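Local coordinates for protein of unknown function with a Fic domain (Bacteroides thetaiotaomicron VPI-5482, PDB 3CUC) that is of unknown function but is a mainly helical protein built around a Fic domain of the Fic/DOC family, at residues R188-R191 against I192-F195; E154-P157 against A158-S162; G51-K54 against L55-F59; N39-L43 against E44-L48. All coordinates share one frame; numbering follows the deposited sequence.

Contact 1. Residues R188-R191 against I192-F195; sequences RYIR and IHPF
Tyr189 and Pro194 meet at about a right angle where helix 178-192 runs out. Pro194 lays the CG–CD side of its ring on one face of the tyrosine, with CD 4.0 Å from the centre of the Tyr189 ring, a CH-pi contact placed toward the rim. Pro194 CG comes closest to Tyr189 CE1, at 3.4 Å. With its CG anti to the backbone N (chi1 174°), the tyrosine points past the helix end, and its OH arrives at the edge of the Phe195 ring, near CD2 at 3.2 Å and in the ring plane. The His193 imidazole instead presents an edge to the helix: Ile190 O lies in the ring plane, 3.1 Å from His193 CD2, and the Ile190 side chain runs alongside in the same direction. Two backbone bonds close the last turn, Ile192 N to Arg188 O (3.0 Å) and the straighter His193 N to Tyr189 O (2.8 Å). His193 leaves the helix here and opens the HPFx(D/E)GNGRxxR signature of Fic proteins, whose Asn199 touches both His193 and Pro194. Tyr150 stacks on the histidine ring, while Arg188 turns away to Ala250 O. No side-chain hydrogen bond or ion pair joins the two segments: Tyr189 offers Pro194 its face and Phe195 its OH, and the turn out of the helix rests on the two backbone bonds and the positive phi of His193.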
ATOM      1  N   ARG A 188      -8.614   6.856  -3.857  1.00 48.74           N
ATOM      2  CA  ARG A 188     -10.044   6.576  -3.806  1.00 49.10           C
ATOM      3  C   ARG A 188     -10.390   5.629  -2.662  1.00 49.95           C
ATOM      4  O   ARG A 188     -11.340   5.883  -1.916  1.00 50.19           O
ATOM      5  CB  ARG A 188     -10.528   6.013  -5.140  1.00 49.03           C
ATOM      6  CG  ARG A 188     -10.489   7.042  -6.250  1.00 49.11           C
ATOM      7  CD  ARG A 188     -11.017   6.484  -7.551  1.00 49.11           C
ATOM      8  NE  ARG A 188     -11.345   7.549  -8.495  1.00 51.15           N
ATOM      9  CZ  ARG A 188     -12.010   7.373  -9.634  1.00 48.14           C
ATOM     10  NH1 ARG A 188     -12.443   6.172  -9.993  1.00 51.43           N
ATOM     11  NH2 ARG A 188     -12.250   8.411 -10.418  1.00 48.11           N
ATOM     12  N   TYR A 189      -9.611   4.558  -2.510  1.00 50.80           N
ATOM     13  CA  TYR A 189      -9.806   3.622  -1.402  1.00 51.10           C
ATOM     14  C   TYR A 189      -9.708   4.328  -0.050  1.00 52.63           C
ATOM     15  O   TYR A 189     -10.594   4.181   0.801  1.00 53.16           O
ATOM     16  CB  TYR A 189      -8.798   2.467  -1.442  1.00 50.56           C
ATOM     17  CG  TYR A 189      -8.904   1.576  -0.221  1.00 48.60           C
ATOM     18  CD1 TYR A 189      -9.820   0.526  -0.182  1.00 48.86           C
ATOM     19  CD2 TYR A 189      -8.116   1.806   0.905  1.00 47.31           C
ATOM     20  CE1 TYR A 189      -9.939  -0.276   0.938  1.00 49.53           C
ATOM     21  CE2 TYR A 189      -8.227   1.011   2.027  1.00 48.48           C
ATOM     22  CZ  TYR A 189      -9.139  -0.025   2.041  1.00 49.83           C
ATOM     23  OH  TYR A 189      -9.241  -0.813   3.159  1.00 49.41           O
ATOM     24  N   ILE A 190      -8.634   5.092   0.143  1.00 53.05           N
ATOM     25  CA  ILE A 190      -8.404   5.763   1.422  1.00 53.69           C
ATOM     26  C   ILE A 190      -9.519   6.778   1.727  1.00 54.19           C
ATOM     27  O   ILE A 190      -9.837   7.023   2.893  1.00 54.82           O
ATOM     28  CB  ILE A 190      -7.001   6.437   1.478  1.00 53.94           C
ATOM     29  CG1 ILE A 190      -6.496   6.510   2.923  1.00 55.19           C
ATOM     30  CG2 ILE A 190      -7.021   7.826   0.839  1.00 52.24           C
ATOM     31  CD1 ILE A 190      -6.065   5.155   3.491  1.00 55.74           C
ATOM     32  N   ARG A 191     -10.121   7.350   0.683  1.00 54.34           N
ATOM     33  CA  ARG A 191     -11.238   8.289   0.851  1.00 54.08           C
ATOM     34  C   ARG A 191     -12.545   7.591   1.203  1.00 53.18           C
ATOM     35  O   ARG A 191     -13.359   8.145   1.928  1.00 53.85           O
ATOM     36  CB  ARG A 191     -11.434   9.148  -0.402  1.00 54.64           C
ATOM     37  CG  ARG A 191     -10.371  10.230  -0.615  1.00 56.63           C
ATOM     38  CD  ARG A 191     -10.364  11.269   0.497  1.00 60.87           C
ATOM     39  NE  ARG A 191     -11.663  11.921   0.650  1.00 61.37           N
ATOM     40  CZ  ARG A 191     -12.019  13.067   0.075  1.00 63.78           C
ATOM     41  NH1 ARG A 191     -11.177  13.726  -0.716  1.00 64.49           N
ATOM     42  NH2 ARG A 191     -13.232  13.561   0.295  1.00 65.07           N
ATOM     43  N   ILE A 192     -12.749   6.382   0.685  1.00 52.40           N
ATOM     44  CA  ILE A 192     -13.886   5.549   1.098  1.00 51.08           C
ATOM     45  C   ILE A 192     -13.688   5.069   2.548  1.00 52.18           C
ATOM     46  O   ILE A 192     -14.614   5.114   3.357  1.00 52.14           O
ATOM     47  CB  ILE A 192     -14.074   4.324   0.168  1.00 50.57           C
ATOM     48  CG1 ILE A 192     -14.390   4.758  -1.267  1.00 48.85           C
ATOM     49  CG2 ILE A 192     -15.203   3.433   0.672  1.00 48.21           C
ATOM     50  CD1 ILE A 192     -14.327   3.613  -2.269  1.00 49.40           C
ATOM     51  N   HIS A 193     -12.476   4.605   2.860  1.00 53.20           N
ATOM     52  CA  HIS A 193     -12.093   4.180   4.221  1.00 53.48           C
ATOM     53  C   HIS A 193     -13.086   3.129   4.768  1.00 53.62           C
ATOM     54  O   HIS A 193     -13.647   3.299   5.859  1.00 53.63           O
ATOM     55  CB  HIS A 193     -11.985   5.417   5.131  1.00 53.18           C
ATOM     56  CG  HIS A 193     -10.759   5.444   6.000  1.00 53.25           C
ATOM     57  ND1 HIS A 193     -10.792   5.144   7.346  1.00 56.35           N
ATOM     58  CD2 HIS A 193      -9.472   5.769   5.721  1.00 51.88           C
ATOM     59  CE1 HIS A 193      -9.577   5.264   7.852  1.00 54.49           C
ATOM     60  NE2 HIS A 193      -8.758   5.642   6.887  1.00 52.61           N
ATOM     61  N   PRO A 194     -13.284   2.029   4.005  1.00 53.82           N
ATOM     62  CA  PRO A 194     -14.407   1.099   4.169  1.00 53.56           C
ATOM     63  C   PRO A 194     -14.434   0.304   5.467  1.00 52.88           C
ATOM     64  O   PRO A 194     -15.506   0.090   6.014  1.00 52.47           O
ATOM     65  CB  PRO A 194     -14.249   0.144   2.974  1.00 53.72           C
ATOM     66  CG  PRO A 194     -12.815   0.188   2.643  1.00 53.97           C
ATOM     67  CD  PRO A 194     -12.398   1.602   2.903  1.00 54.27           C
ATOM     68  N   PHE A 195     -13.278  -0.149   5.938  1.00 53.02           N
ATOM     69  CA  PHE A 195     -13.218  -0.953   7.158  1.00 53.53           C
ATOM     70  C   PHE A 195     -13.099  -0.057   8.390  1.00 55.11           C
ATOM     71  O   PHE A 195     -12.741   1.122   8.287  1.00 55.25           O
ATOM     72  CB  PHE A 195     -12.047  -1.942   7.110  1.00 52.54           C
ATOM     73  CG  PHE A 195     -12.077  -2.859   5.919  1.00 50.51           C
ATOM     74  CD1 PHE A 195     -12.893  -3.981   5.906  1.00 50.12           C
ATOM     75  CD2 PHE A 195     -11.291  -2.598   4.807  1.00 50.45           C
ATOM     76  CE1 PHE A 195     -12.922  -4.827   4.795  1.00 49.78           C
ATOM     77  CE2 PHE A 195     -11.318  -3.435   3.699  1.00 49.22           C
ATOM     78  CZ  PHE A 195     -12.135  -4.548   3.693  1.00 48.63           C
TER

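Contact 2. Residues E154-P157 against A158-S162; sequences EETP and AFMTS
The first turn of helix 156-173 is joined by three successive i to i+4 backbone bonds, Phe159 N to Glu155 O (2.9 Å), Met160 N to Thr156 O (2.8 Å) and Thr161 N to Pro157 O (3.0 Å). Glu155 carries its CG between the backbone N and the carbonyl carbon (chi1 75°), which sends the extended chain over one face of the Phe159 ring. Its CG stands above the middle of that ring, 3.9 Å from the centre, in a CH-pi contact; beyond it the carboxylate is stacked on the phenyl with the two planes 25° apart, and OE1 approaches Phe159 CZ at 3.5 Å. The other oxygen, OE2, is hydrogen-bonded to Ser152 N, which fixes the carboxylate over the aromatic face close to the start of this helix of the Fic domain. Thr156 binds back in the same direction, from OG1 to Ser152 O. Its methyl CG2 lies alongside Met160, modelled as selenomethionine, 4.1 Å from Met160 CG and pointing the same way. Two residues further along, Ser162 OG and Ser162 N both bond to Ala158 O, approaching from opposite faces of its carbonyl plane, and Thr161 OG1 bonds with Glu97 OE2.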
ATOM      1  N   GLU A 154     -23.719   3.195   5.023  1.00 64.30           N
ATOM      2  CA  GLU A 154     -24.772   2.829   4.075  1.00 64.68           C
ATOM      3  C   GLU A 154     -24.250   2.777   2.638  1.00 63.80           C
ATOM      4  O   GLU A 154     -24.505   1.814   1.920  1.00 63.61           O
ATOM      5  CB  GLU A 154     -25.951   3.814   4.161  1.00 65.14           C
ATOM      6  CG  GLU A 154     -26.672   3.862   5.523  1.00 68.05           C
ATOM      7  CD  GLU A 154     -25.942   4.683   6.587  1.00 71.05           C
ATOM      8  OE1 GLU A 154     -25.292   5.689   6.239  1.00 71.51           O
ATOM      9  OE2 GLU A 154     -26.027   4.323   7.780  1.00 71.24           O
ATOM     10  N   GLU A 155     -23.514   3.805   2.226  1.00 63.25           N
ATOM     11  CA  GLU A 155     -23.067   3.922   0.835  1.00 62.91           C
ATOM     12  C   GLU A 155     -21.760   3.169   0.536  1.00 61.92           C
ATOM     13  O   GLU A 155     -21.383   3.028  -0.628  1.00 61.97           O
ATOM     14  CB  GLU A 155     -22.939   5.401   0.445  1.00 62.78           C
ATOM     15  CG  GLU A 155     -21.720   6.117   1.023  1.00 65.16           C
ATOM     16  CD  GLU A 155     -21.877   7.626   1.047  1.00 66.27           C
ATOM     17  OE1 GLU A 155     -22.642   8.165   0.219  1.00 63.20           O
ATOM     18  OE2 GLU A 155     -21.229   8.273   1.899  1.00 66.11           O
ATOM     19  N   THR A 156     -21.083   2.683   1.579  1.00 60.49           N
ATOM     20  CA  THR A 156     -19.785   2.014   1.433  1.00 58.77           C
ATOM     21  C   THR A 156     -19.791   0.835   0.452  1.00 58.46           C
ATOM     22  O   THR A 156     -18.983   0.817  -0.472  1.00 59.04           O
ATOM     23  CB  THR A 156     -19.209   1.566   2.802  1.00 58.28           C
ATOM     24  OG1 THR A 156     -18.835   2.726   3.558  1.00 55.73           O
ATOM     25  CG2 THR A 156     -17.986   0.668   2.618  1.00 55.02           C
ATOM     26  N   PRO A 157     -20.692  -0.150   0.640  1.00 57.68           N
ATOM     27  CA  PRO A 157     -20.718  -1.284  -0.302  1.00 57.15           C
ATOM     28  C   PRO A 157     -20.922  -0.889  -1.768  1.00 57.28           C
ATOM     29  O   PRO A 157     -20.317  -1.496  -2.652  1.00 57.43           O
ATOM     30  CB  PRO A 157     -21.891  -2.145   0.188  1.00 56.43           C
ATOM     31  CG  PRO A 157     -22.633  -1.317   1.159  1.00 56.23           C
ATOM     32  CD  PRO A 157     -21.691  -0.307   1.711  1.00 57.62           C
ATOM     33  N   ALA A 158     -21.767   0.112  -2.015  1.00 57.40           N
ATOM     34  CA  ALA A 158     -21.961   0.643  -3.365  1.00 57.41           C
ATOM     35  C   ALA A 158     -20.681   1.305  -3.890  1.00 57.06           C
ATOM     36  O   ALA A 158     -20.275   1.070  -5.030  1.00 57.46           O
ATOM     37  CB  ALA A 158     -23.118   1.635  -3.382  1.00 57.08           C
ATOM     38  N   PHE A 159     -20.054   2.123  -3.048  1.00 55.96           N
ATOM     39  CA  PHE A 159     -18.784   2.782  -3.375  1.00 55.04           C
ATOM     40  C   PHE A 159     -17.667   1.783  -3.697  1.00 54.65           C
ATOM     41  O   PHE A 159     -16.881   2.003  -4.622  1.00 55.06           O
ATOM     42  CB  PHE A 159     -18.340   3.675  -2.206  1.00 54.36           C
ATOM     43  CG  PHE A 159     -18.970   5.043  -2.199  1.00 53.93           C
ATOM     44  CD1 PHE A 159     -20.236   5.263  -2.734  1.00 50.82           C
ATOM     45  CD2 PHE A 159     -18.295   6.114  -1.624  1.00 54.50           C
ATOM     46  CE1 PHE A 159     -20.801   6.525  -2.715  1.00 50.10           C
ATOM     47  CE2 PHE A 159     -18.858   7.378  -1.599  1.00 54.32           C
ATOM     48  CZ  PHE A 159     -20.113   7.585  -2.147  1.00 53.46           C
HETATM   49  N   MSE A 160     -17.596   0.702  -2.918  1.00 53.47           N
HETATM   50  CA  MSE A 160     -16.580  -0.331  -3.103  1.00 51.91           C
HETATM   51  C   MSE A 160     -16.802  -1.125  -4.382  1.00 51.59           C
HETATM   52  O   MSE A 160     -15.853  -1.386  -5.116  1.00 53.46           O
HETATM   53  CB  MSE A 160     -16.535  -1.276  -1.898  1.00 51.07           C
HETATM   54  CG  MSE A 160     -15.938  -0.644  -0.658  1.00 48.03           C
HETATM   55 SE   MSE A 160     -14.115  -0.131  -0.934  0.75 35.41          SE
HETATM   56  CE  MSE A 160     -13.260  -1.900  -0.913  1.00 33.48           C
ATOM     57  N   THR A 161     -18.042  -1.507  -4.663  1.00 49.82           N
ATOM     58  CA  THR A 161     -18.336  -2.178  -5.925  1.00 48.85           C
ATOM     59  C   THR A 161     -17.944  -1.290  -7.104  1.00 48.87           C
ATOM     60  O   THR A 161     -17.434  -1.781  -8.107  1.00 48.48           O
ATOM     61  CB  THR A 161     -19.815  -2.564  -6.040  1.00 48.71           C
ATOM     62  OG1 THR A 161     -20.170  -3.407  -4.944  1.00 50.36           O
ATOM     63  CG2 THR A 161     -20.088  -3.302  -7.351  1.00 43.83           C
ATOM     64  N   SER A 162     -18.170   0.016  -6.974  1.00 48.68           N
ATOM     65  CA  SER A 162     -17.774   0.967  -8.013  1.00 48.42           C
ATOM     66  C   SER A 162     -16.260   1.040  -8.174  1.00 48.48           C
ATOM     67  O   SER A 162     -15.760   1.179  -9.295  1.00 48.62           O
ATOM     68  CB  SER A 162     -18.329   2.362  -7.710  1.00 47.83           C
ATOM     69  OG  SER A 162     -19.726   2.380  -7.916  1.00 47.08           O
TER

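Contact 3. Residues G51-K54 against L55-F59; sequences GQTK and LLLMF
Gly51 to Leu55 and Thr53 to Leu57 are i to i+4 pairs of the short alpha-helix 50-59, and the whole contact is the inner bonding of that helix with a few side-chain touches along its flank. Among the backbone bonds, Leu55 N to Gly51 O (3.0 Å), Leu57 N to Thr53 O (3.0 Å) and Met58 N to Lys54 O (2.9 Å) are fairly straight. Leu56 N is held less well: it reaches Gln52 O at 3.3 Å with an N-H...O angle of only 137°, and a weak bond to Thr53 O shares the same N-H. Some side-chain carbons rest near backbone carbonyl oxygens. Leu55 has its CB and CG beside the oxygen of Gly51, which brings no side chain of its own, and Leu56 CB lies near Thr53 O and Gln52 O. Polar side chains turn back toward the beginning of the helix or to the loop after it. Gln52 uses OE1 on the backbone N of Thr49 and NE2 on the carbonyls of Ser63 and Asn65, while Thr53 OG1 bonds to Thr49 O. Helices 22-42 and 68-89 flank this turn: Tyr38 and Met74 both touch Thr53, and Leu57 lies against Asn37 and Asn78. The hydroxyl and methyl of Thr53 thus divide the work. With OG1 beside the backbone N (chi1 -59°), CG2 is left for an apolar contact alongside the leucine one turn on, and the gap from Thr53 CG2 to Leu57 CD1 is 3.9 Å.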
ATOM      1  N   GLY A  51      14.888  -3.925  15.088  1.00 47.28           N
ATOM      2  CA  GLY A  51      15.494  -5.172  15.520  1.00 46.97           C
ATOM      3  C   GLY A  51      14.417  -6.183  15.819  1.00 47.39           C
ATOM      4  O   GLY A  51      14.449  -7.292  15.289  1.00 47.82           O
ATOM      5  N   GLN A  52      13.454  -5.785  16.654  1.00 47.07           N
ATOM      6  CA  GLN A  52      12.320  -6.636  16.999  1.00 46.22           C
ATOM      7  C   GLN A  52      11.674  -7.156  15.709  1.00 46.31           C
ATOM      8  O   GLN A  52      11.343  -8.339  15.597  1.00 47.12           O
ATOM      9  CB  GLN A  52      11.310  -5.863  17.868  1.00 45.83           C
ATOM     10  CG  GLN A  52      11.785  -5.618  19.287  1.00 41.63           C
ATOM     11  CD  GLN A  52      10.837  -4.765  20.062  1.00 43.44           C
ATOM     12  OE1 GLN A  52      10.373  -3.742  19.576  1.00 46.59           O
ATOM     13  NE2 GLN A  52      10.535  -5.181  21.290  1.00 45.08           N
ATOM     14  N   THR A  53      11.535  -6.277  14.726  1.00 45.72           N
ATOM     15  CA  THR A  53      10.895  -6.636  13.469  1.00 46.37           C
ATOM     16  C   THR A  53      11.735  -7.607  12.645  1.00 46.94           C
ATOM     17  O   THR A  53      11.224  -8.615  12.149  1.00 47.74           O
ATOM     18  CB  THR A  53      10.639  -5.402  12.579  1.00 46.14           C
ATOM     19  OG1 THR A  53       9.800  -4.463  13.265  1.00 48.32           O
ATOM     20  CG2 THR A  53       9.973  -5.813  11.269  1.00 45.22           C
ATOM     21  N   LYS A  54      13.010  -7.270  12.456  1.00 47.67           N
ATOM     22  CA  LYS A  54      13.927  -8.075  11.635  1.00 47.10           C
ATOM     23  C   LYS A  54      14.072  -9.495  12.162  1.00 45.59           C
ATOM     24  O   LYS A  54      13.914 -10.453  11.414  1.00 45.99           O
ATOM     25  CB  LYS A  54      15.308  -7.425  11.602  1.00 47.61           C
ATOM     26  CG  LYS A  54      16.346  -8.163  10.755  1.00 49.59           C
ATOM     27  CD  LYS A  54      17.702  -7.436  10.783  1.00 49.66           C
ATOM     28  CE  LYS A  54      18.404  -7.450   9.417  1.00 52.73           C
ATOM     29  NZ  LYS A  54      19.415  -6.353   9.301  1.00 51.81           N
ATOM     30  N   LEU A  55      14.377  -9.621  13.451  1.00 43.67           N
ATOM     31  CA  LEU A  55      14.475 -10.929  14.096  1.00 42.03           C
ATOM     32  C   LEU A  55      13.163 -11.736  14.055  1.00 41.59           C
ATOM     33  O   LEU A  55      13.192 -12.968  14.145  1.00 42.48           O
ATOM     34  CB  LEU A  55      14.954 -10.779  15.544  1.00 41.90           C
ATOM     35  CG  LEU A  55      16.429 -10.401  15.719  1.00 41.30           C
ATOM     36  CD1 LEU A  55      16.743 -10.007  17.158  1.00 34.11           C
ATOM     37  CD2 LEU A  55      17.331 -11.544  15.276  1.00 42.88           C
ATOM     38  N   LEU A  56      12.020 -11.059  13.929  1.00 39.45           N
ATOM     39  CA  LEU A  56      10.751 -11.753  13.714  1.00 37.85           C
ATOM     40  C   LEU A  56      10.663 -12.330  12.299  1.00 37.95           C
ATOM     41  O   LEU A  56      10.429 -13.521  12.125  1.00 37.58           O
ATOM     42  CB  LEU A  56       9.552 -10.830  13.959  1.00 36.81           C
ATOM     43  CG  LEU A  56       8.180 -11.456  13.638  1.00 35.12           C
ATOM     44  CD1 LEU A  56       7.765 -12.438  14.722  1.00 27.66           C
ATOM     45  CD2 LEU A  56       7.110 -10.394  13.442  1.00 34.25           C
ATOM     46  N   LEU A  57      10.829 -11.484  11.294  1.00 38.24           N
ATOM     47  CA  LEU A  57      10.615 -11.900   9.909  1.00 39.20           C
ATOM     48  C   LEU A  57      11.700 -12.816   9.333  1.00 39.85           C
ATOM     49  O   LEU A  57      11.405 -13.610   8.450  1.00 39.70           O
ATOM     50  CB  LEU A  57      10.471 -10.675   9.014  1.00 39.63           C
ATOM     51  CG  LEU A  57       9.198  -9.871   9.249  1.00 39.50           C
ATOM     52  CD1 LEU A  57       9.274  -8.547   8.507  1.00 31.52           C
ATOM     53  CD2 LEU A  57       7.995 -10.697   8.806  1.00 34.66           C
HETATM   54  N   MSE A  58      12.935 -12.695   9.826  1.00 40.77           N
HETATM   55  CA  MSE A  58      14.032 -13.506   9.312  0.70 40.54           C
HETATM   56  C   MSE A  58      14.243 -14.776  10.118  1.00 40.45           C
HETATM   57  O   MSE A  58      14.674 -15.771   9.570  1.00 42.09           O
HETATM   58  CB  MSE A  58      15.324 -12.689   9.270  0.70 40.90           C
HETATM   59  CG  MSE A  58      15.258 -11.491   8.318  0.70 42.89           C
HETATM   60 SE   MSE A  58      14.901 -11.946   6.438  0.53 41.54          SE
HETATM   61  CE  MSE A  58      16.448 -13.212   6.111  0.70 36.47           C
ATOM     62  N   PHE A  59      13.936 -14.746  11.409  1.00 40.37           N
ATOM     63  CA  PHE A  59      14.171 -15.905  12.279  1.00 40.46           C
ATOM     64  C   PHE A  59      12.972 -16.373  13.108  1.00 38.13           C
ATOM     65  O   PHE A  59      13.073 -17.376  13.802  1.00 36.71           O
ATOM     66  CB  PHE A  59      15.319 -15.592  13.251  1.00 43.22           C
ATOM     67  CG  PHE A  59      16.639 -15.345  12.576  1.00 47.63           C
ATOM     68  CD1 PHE A  59      16.921 -14.104  12.014  1.00 51.89           C
ATOM     69  CD2 PHE A  59      17.603 -16.348  12.514  1.00 50.22           C
ATOM     70  CE1 PHE A  59      18.135 -13.863  11.383  1.00 52.36           C
ATOM     71  CE2 PHE A  59      18.820 -16.120  11.892  1.00 51.99           C
ATOM     72  CZ  PHE A  59      19.089 -14.871  11.323  1.00 52.55           C
TER

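Contact 4. Residues N39-L43 against E44-L48; sequences NSNHL and EGNTL
Asn46 folds back on Asn41 just past the end of helix 22-42. Its CB sits 3.2 Å from Asn41 O and 3.8 Å from Asn41 CB, so the two side chains start out in contact. CG stands anti to the backbone N (chi1 -172°), and this turns the amide toward the chain that follows. There OD1 accepts Leu48 N at 2.9 Å, in the plane of the amide carbonyl and with an N-H...O angle of 163°, which makes an Asx turn. ND2, at the tip, comes 4.0 Å from Asn41 CB, and the side chain also touches Asp70 of helix 68-89. The backbone of the same residue completes a Schellman motif: Asn46 N binds Asn41 O (3.1 Å) and Gly45 N binds His42 O (3.0 Å), with Gly45 as the C-prime residue at positive phi. Glu44 N also binds Asn41 O, so that this carbonyl takes two donors from opposite faces of its plane. His42 covers the exit from the other end of Asn46: Asn46 O lies over one face of the imidazole, Leu48 O meets the ring edge in plane, and Tyr38 stacks on the ring. The sequence from Ser40 to Gly45 fits the S/T-x-x-x-E-G/N inhibitory motif known from Fic proteins. Consistent with it, Glu44 OE2 makes a salt bridge to Arg204, the last arginine of the Fic signature, and Ser40 OG bonds to NE of that arginine.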
ATOM      1  N   ASN A  39       7.790  -0.214   8.090  1.00 43.84           N
ATOM      2  CA  ASN A  39       7.288   1.133   7.867  1.00 43.48           C
ATOM      3  C   ASN A  39       5.770   1.222   7.768  1.00 43.99           C
ATOM      4  O   ASN A  39       5.162   2.104   8.372  1.00 44.77           O
ATOM      5  CB  ASN A  39       7.936   1.742   6.628  1.00 44.23           C
ATOM      6  CG  ASN A  39       9.370   2.187   6.875  1.00 43.26           C
ATOM      7  OD1 ASN A  39       9.605   3.218   7.502  1.00 43.40           O
ATOM      8  ND2 ASN A  39      10.332   1.425   6.362  1.00 39.07           N
ATOM      9  N   SER A  40       5.151   0.315   7.023  1.00 45.29           N
ATOM     10  CA  SER A  40       3.709   0.394   6.804  1.00 46.32           C
ATOM     11  C   SER A  40       2.971   0.249   8.133  1.00 46.66           C
ATOM     12  O   SER A  40       1.970   0.918   8.361  1.00 47.86           O
ATOM     13  CB  SER A  40       3.244  -0.650   5.774  1.00 46.56           C
ATOM     14  OG  SER A  40       1.874  -0.499   5.426  1.00 47.45           O
ATOM     15  N   ASN A  41       3.486  -0.598   9.020  1.00 46.48           N
ATOM     16  CA  ASN A  41       2.906  -0.757  10.356  1.00 46.27           C
ATOM     17  C   ASN A  41       3.301   0.366  11.317  1.00 45.45           C
ATOM     18  O   ASN A  41       2.511   0.775  12.166  1.00 44.55           O
ATOM     19  CB  ASN A  41       3.289  -2.114  10.954  1.00 46.76           C
ATOM     20  CG  ASN A  41       2.552  -3.268  10.307  1.00 47.67           C
ATOM     21  OD1 ASN A  41       3.105  -3.967   9.462  1.00 46.42           O
ATOM     22  ND2 ASN A  41       1.295  -3.471  10.700  1.00 47.29           N
ATOM     23  N   HIS A  42       4.520   0.871  11.181  1.00 45.82           N
ATOM     24  CA  HIS A  42       4.967   1.965  12.036  1.00 47.07           C
ATOM     25  C   HIS A  42       4.153   3.232  11.781  1.00 47.60           C
ATOM     26  O   HIS A  42       3.861   3.971  12.714  1.00 48.63           O
ATOM     27  CB  HIS A  42       6.456   2.247  11.843  1.00 47.50           C
ATOM     28  CG  HIS A  42       7.165   2.588  13.113  1.00 49.53           C
ATOM     29  ND1 HIS A  42       7.669   1.624  13.957  1.00 53.96           N
ATOM     30  CD2 HIS A  42       7.443   3.778  13.692  1.00 50.70           C
ATOM     31  CE1 HIS A  42       8.234   2.205  14.998  1.00 53.86           C
ATOM     32  NE2 HIS A  42       8.114   3.513  14.861  1.00 51.55           N
ATOM     33  N   LEU A  43       3.787   3.468  10.521  1.00 47.69           N
ATOM     34  CA  LEU A  43       2.915   4.593  10.151  1.00 48.33           C
ATOM     35  C   LEU A  43       1.600   4.611  10.952  1.00 48.58           C
ATOM     36  O   LEU A  43       1.035   5.673  11.199  1.00 49.33           O
ATOM     37  CB  LEU A  43       2.604   4.565   8.638  1.00 48.45           C
ATOM     38  CG  LEU A  43       3.649   5.116   7.658  1.00 47.12           C
ATOM     39  CD1 LEU A  43       3.422   4.547   6.268  1.00 44.47           C
ATOM     40  CD2 LEU A  43       3.613   6.641   7.625  1.00 41.28           C
ATOM     41  N   GLU A  44       1.119   3.437  11.356  1.00 48.74           N
ATOM     42  CA  GLU A  44      -0.148   3.325  12.075  1.00 48.86           C
ATOM     43  C   GLU A  44       0.062   3.112  13.580  1.00 48.78           C
ATOM     44  O   GLU A  44      -0.861   2.703  14.282  1.00 49.36           O
ATOM     45  CB  GLU A  44      -0.987   2.176  11.491  1.00 48.97           C
ATOM     46  CG  GLU A  44      -1.173   2.220   9.964  1.00 50.83           C
ATOM     47  CD  GLU A  44      -1.912   3.469   9.477  1.00 53.96           C
ATOM     48  OE1 GLU A  44      -2.692   4.044  10.260  1.00 54.66           O
ATOM     49  OE2 GLU A  44      -1.714   3.881   8.310  1.00 54.69           O
ATOM     50  N   GLY A  45       1.269   3.384  14.073  1.00 48.40           N
ATOM     51  CA  GLY A  45       1.551   3.343  15.512  1.00 47.54           C
ATOM     52  C   GLY A  45       2.087   2.042  16.106  1.00 47.66           C
ATOM     53  O   GLY A  45       2.203   1.924  17.326  1.00 48.20           O
ATOM     54  N   ASN A  46       2.413   1.057  15.270  1.00 47.60           N
ATOM     55  CA  ASN A  46       3.081  -0.160  15.754  1.00 46.30           C
ATOM     56  C   ASN A  46       4.457   0.200  16.301  1.00 46.43           C
ATOM     57  O   ASN A  46       5.264   0.821  15.600  1.00 47.36           O
ATOM     58  CB  ASN A  46       3.241  -1.178  14.632  1.00 46.12           C
ATOM     59  CG  ASN A  46       3.752  -2.529  15.127  1.00 46.78           C
ATOM     60  OD1 ASN A  46       4.666  -2.600  15.951  1.00 46.53           O
ATOM     61  ND2 ASN A  46       3.166  -3.605  14.614  1.00 48.18           N
ATOM     62  N   THR A  47       4.728  -0.187  17.541  1.00 45.83           N
ATOM     63  CA  THR A  47       5.926   0.294  18.231  1.00 46.03           C
ATOM     64  C   THR A  47       7.018  -0.766  18.308  1.00 44.79           C
ATOM     65  O   THR A  47       7.914  -0.680  19.142  1.00 45.74           O
ATOM     66  CB  THR A  47       5.594   0.834  19.653  1.00 45.93           C
ATOM     67  OG1 THR A  47       5.087  -0.230  20.471  1.00 48.13           O
ATOM     68  CG2 THR A  47       4.574   1.975  19.572  1.00 44.32           C
ATOM     69  N   LEU A  48       6.959  -1.758  17.433  1.00 43.92           N
ATOM     70  CA  LEU A  48       8.074  -2.685  17.313  1.00 44.13           C
ATOM     71  C   LEU A  48       9.268  -1.967  16.702  1.00 43.96           C
ATOM     72  O   LEU A  48       9.142  -1.305  15.670  1.00 42.84           O
ATOM     73  CB  LEU A  48       7.729  -3.901  16.447  1.00 44.35           C
ATOM     74  CG  LEU A  48       6.881  -5.028  17.043  1.00 44.38           C
ATOM     75  CD1 LEU A  48       6.834  -6.204  16.079  1.00 43.24           C
ATOM     76  CD2 LEU A  48       7.391  -5.486  18.398  1.00 40.52           C
TER

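How the contacts relate
From the N terminus the order is contact 4, contact 3, contact 2, contact 1, in series, so none nest or cross. Each is one continuous stretch and closes no long loop; contacts 4 and 1 only lead the chain out of helices 22-42 and 178-192. Contact 3 follows contact 4 on helix 50-59, and the two touch where Leu48 CB packs on Thr53 OG1 at 3.8 Å. Contact 2 begins helix 156-173, the one before helix 178-192, and touches contact 1 through Pro194 and Ile192 against Thr156, Phe159 and Met160. Contacts 1 and 4, about 7 Å apart at their nearest atoms, are bridged by helix 199-213, which both meet.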